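Local coordinates for HIAXHD3 (Humicola insolens, PDB 3ZXK), which probably hydrolyses alpha-L-arabinofuranosidic side-chain linkages of arabinoxylan, as a family 43 glycoside hydrolase used as a scaffold for engineering endo-xylanase activity, at residues 240-251 with 262-270. Numbering follows the deposited sequence. Where two conformers were deposited one is given.
With AHR (alpha-L-arabinofuranose), chain C.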
# COMPACT_ATOMS: atom_id res chain seq x y z
N PRO A 240 -12.85 -4.27 15.23
CA PRO A 240 -14.09 -3.53 15.10
C PRO A 240 -14.84 -3.81 13.80
O PRO A 240 -15.82 -3.13 13.51
CB PRO A 240 -13.59 -2.08 15.11
CG PRO A 240 -12.29 -2.17 14.35
CD PRO A 240 -11.68 -3.46 14.84
N LEU A 241 -14.36 -4.76 13.01
CA LEU A 241 -14.97 -5.07 11.73
C LEU A 241 -15.15 -6.58 11.63
O LEU A 241 -14.28 -7.33 12.12
CB LEU A 241 -14.07 -4.54 10.60
CG LEU A 241 -14.47 -4.42 9.13
CD1 LEU A 241 -15.65 -3.48 8.93
CD2 LEU A 241 -13.27 -3.92 8.33
N ALA A 242 -16.27 -7.05 11.07
CA ALA A 242 -16.48 -8.49 10.89
C ALA A 242 -15.73 -9.02 9.66
O ALA A 242 -15.48 -8.28 8.69
CB ALA A 242 -17.97 -8.80 10.76
N ASN A 243 -15.41 -10.32 9.67
CA ASN A 243 -14.89 -11.03 8.49
C ASN A 243 -13.62 -10.43 7.96
O ASN A 243 -13.40 -10.42 6.75
CB ASN A 243 -15.95 -11.13 7.37
CG ASN A 243 -17.27 -11.63 7.88
OD1 ASN A 243 -18.33 -11.02 7.64
ND2 ASN A 243 -17.22 -12.72 8.59
N ALA A 244 -12.76 -9.99 8.88
CA ALA A 244 -11.54 -9.25 8.52
C ALA A 244 -10.38 -9.69 9.41
O ALA A 244 -9.47 -8.93 9.72
CB ALA A 244 -11.78 -7.75 8.61
N GLY A 245 -10.41 -10.96 9.80
CA GLY A 245 -9.39 -11.48 10.71
C GLY A 245 -9.35 -10.71 12.02
O GLY A 245 -10.38 -10.23 12.53
N PHE A 246 -8.14 -10.55 12.53
CA PHE A 246 -7.92 -9.90 13.80
C PHE A 246 -7.02 -8.70 13.65
O PHE A 246 -6.08 -8.71 12.85
CB PHE A 246 -7.20 -10.84 14.76
CG PHE A 246 -7.98 -12.05 15.10
CD1 PHE A 246 -8.96 -11.99 16.08
CD2 PHE A 246 -7.78 -13.24 14.40
CE1 PHE A 246 -9.73 -13.11 16.39
CE2 PHE A 246 -8.54 -14.38 14.72
CZ PHE A 246 -9.52 -14.30 15.71
N ALA A 247 -7.33 -7.67 14.43
CA ALA A 247 -6.46 -6.50 14.60
C ALA A 247 -5.12 -6.94 15.14
O ALA A 247 -5.05 -7.61 16.18
CB ALA A 247 -7.13 -5.49 15.55
N HIS A 248 -4.05 -6.61 14.40
CA HIS A 248 -2.70 -6.98 14.85
C HIS A 248 -1.66 -6.18 14.13
O HIS A 248 -1.98 -5.44 13.18
CB HIS A 248 -2.48 -8.49 14.65
CG HIS A 248 -2.39 -8.92 13.21
ND1 HIS A 248 -3.44 -8.87 12.35
CD2 HIS A 248 -1.32 -9.42 12.48
CE1 HIS A 248 -3.04 -9.31 11.13
NE2 HIS A 248 -1.76 -9.67 11.23
N GLN A 249 -0.40 -6.34 14.57
CA GLN A 249 0.75 -5.67 13.98
C GLN A 249 0.57 -4.14 14.11
O GLN A 249 -0.06 -3.66 15.08
CB GLN A 249 1.02 -6.18 12.55
CG GLN A 249 2.51 -6.22 12.23
CD GLN A 249 2.82 -7.00 10.97
OE1 GLN A 249 2.08 -7.92 10.58
NE2 GLN A 249 3.93 -6.62 10.29
N GLY A 250 1.12 -3.33 13.21
CA GLY A 250 0.95 -1.88 13.39
C GLY A 250 1.90 -1.32 14.45
O GLY A 250 2.94 -1.92 14.76
N GLY A 251 1.53 -0.20 15.05
CA GLY A 251 2.41 0.44 16.02
C GLY A 251 1.66 1.41 16.88
O GLY A 251 0.44 1.60 16.74
N TYR A 262 -3.05 3.00 19.63
CA TYR A 262 -2.53 1.82 18.93
C TYR A 262 -3.19 1.81 17.53
O TYR A 262 -4.44 1.83 17.41
CB TYR A 262 -2.82 0.54 19.75
CG TYR A 262 -2.40 -0.76 19.08
CD1 TYR A 262 -1.32 -0.81 18.18
CD2 TYR A 262 -3.11 -1.95 19.33
CE1 TYR A 262 -0.95 -2.00 17.57
CE2 TYR A 262 -2.76 -3.12 18.72
CZ TYR A 262 -1.71 -3.15 17.83
OH TYR A 262 -1.40 -4.35 17.23
N VAL A 263 -2.36 1.84 16.50
CA VAL A 263 -2.86 1.78 15.11
C VAL A 263 -2.49 0.39 14.63
O VAL A 263 -1.31 0.09 14.43
CB VAL A 263 -2.22 2.85 14.19
CG1 VAL A 263 -2.87 2.80 12.82
CG2 VAL A 263 -2.40 4.23 14.78
N ALA A 264 -3.49 -0.46 14.45
CA ALA A 264 -3.24 -1.84 14.00
C ALA A 264 -3.83 -2.01 12.60
O ALA A 264 -4.41 -1.05 12.07
CB ALA A 264 -3.86 -2.87 14.96
N PHE A 265 -3.71 -3.18 11.98
CA PHE A 265 -4.54 -3.37 10.80
C PHE A 265 -5.31 -4.67 10.87
O PHE A 265 -4.97 -5.57 11.67
CB PHE A 265 -3.74 -3.27 9.47
CG PHE A 265 -2.57 -4.20 9.40
CD1 PHE A 265 -2.75 -5.53 9.00
CD2 PHE A 265 -1.29 -3.75 9.72
CE1 PHE A 265 -1.67 -6.40 8.94
CE2 PHE A 265 -0.21 -4.61 9.64
CZ PHE A 265 -0.39 -5.93 9.25
N MET A 266 -6.35 -4.74 10.03
CA MET A 266 -7.24 -5.89 9.89
C MET A 266 -6.93 -6.61 8.57
O MET A 266 -6.59 -5.94 7.59
CB MET A 266 -8.70 -5.40 9.80
CG MET A 266 -9.18 -4.56 10.97
SD MET A 266 -9.22 -5.43 12.56
CE MET A 266 -10.35 -6.79 12.24
N ASP A 267 -7.14 -7.92 8.54
CA ASP A 267 -7.09 -8.72 7.30
C ASP A 267 -8.42 -8.66 6.51
O ASP A 267 -9.15 -9.64 6.39
CB ASP A 267 -6.64 -10.18 7.56
CG ASP A 267 -5.16 -10.28 7.98
OD1 ASP A 267 -4.35 -9.47 7.51
OD2 ASP A 267 -4.82 -11.17 8.80
N ALA A 268 -8.73 -7.48 5.99
CA ALA A 268 -10.02 -7.22 5.37
C ALA A 268 -10.06 -7.62 3.89
O ALA A 268 -10.55 -6.85 3.05
CB ALA A 268 -10.37 -5.74 5.55
N TYR A 269 -9.56 -8.82 3.58
CA TYR A 269 -9.64 -9.39 2.23
C TYR A 269 -11.12 -9.56 1.87
O TYR A 269 -11.94 -9.88 2.76
CB TYR A 269 -8.87 -10.70 2.18
CG TYR A 269 -7.40 -10.44 2.37
CD1 TYR A 269 -6.66 -9.81 1.38
CD2 TYR A 269 -6.75 -10.74 3.57
CE1 TYR A 269 -5.31 -9.52 1.56
CE2 TYR A 269 -5.41 -10.46 3.75
CZ TYR A 269 -4.69 -9.85 2.73
OH TYR A 269 -3.34 -9.56 2.91
N PRO A 270 -11.50 -9.30 0.60
CA PRO A 270 -10.62 -9.11 -0.57
C PRO A 270 -10.10 -7.69 -0.80
O PRO A 270 -9.38 -7.46 -1.76
CB PRO A 270 -11.51 -9.56 -1.74
CG PRO A 270 -12.87 -9.12 -1.30
CD PRO A 270 -12.90 -9.48 0.18
O5 AHR C . -3.67 -13.39 7.81
C5 AHR C . -3.00 -12.87 6.65
C4 AHR C . -1.60 -12.34 6.98
O4 AHR C . -0.79 -13.38 7.52
C3 AHR C . -1.49 -11.26 8.04
O3 AHR C . -1.77 -9.96 7.54
C2 AHR C . -0.06 -11.33 8.51
O2 AHR C . 0.06 -11.02 9.91
C1 AHR C . 0.29 -12.78 8.27
O HOH W 1 -5.97 -11.86 11.23
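His248 and Phe265, and further on Gly251 and Val263, form antiparallel hydrogen-bonded pairs, and the one-residue shift of register between them is a beta bulge at Gln249 and Gly250. Glycine suits the bulge: at Gly250 a side chain would run into Val263 O and Ala264 CA. The hydroxyl of Tyr262 bonds in the carbonyl plane to a lone pair of Gln249 O (OH to O 2.6 Å), while Gly251 O sits at the ring edge, 3.3 Å from Tyr262 CD1. A phenylalanine in place of Tyr262 would probably leave the carbonyl of Gln249 without this donor and the bulge less firmly held. His248 is turned with CG between its backbone N and carbonyl carbon (chi1 69°), which lets ND1 donate to Phe246 O at 2.7 Å. That bond fixes the ring, and the other nitrogen, NE2, shares a hydrogen bond of 2.6 Å with O2 of the bound arabinofuranose. Phe265 directs its edge at the imidazole face in an edge-to-face pair, planes 58° apart, and His248 O stands over the centre of the phenyl ring. Alongside, CB of Gln249 packs 3.5 Å from Phe265 CE2. The carboxylate of Asp267 takes O3 of the sugar on OD1 and O5 on OD2, and a water links OD2 to Phe246 N. Next along the strand, Met266, in the conformer given, provisionally packs SD against Ala247 CB and CE against Ala244 O. Through these residues the hairpin of strands 250-254 and 260-267, in a blade-like four-stranded sheet of the family 43 beta-propeller, supplies part of the sugar pocket; Arg273 of adjacent strand 273-282 also binds the arabinofuranose, Thr208 of strand 202-209 packs against His248 and Gln249, and Phe469 meets the ring of Tyr269.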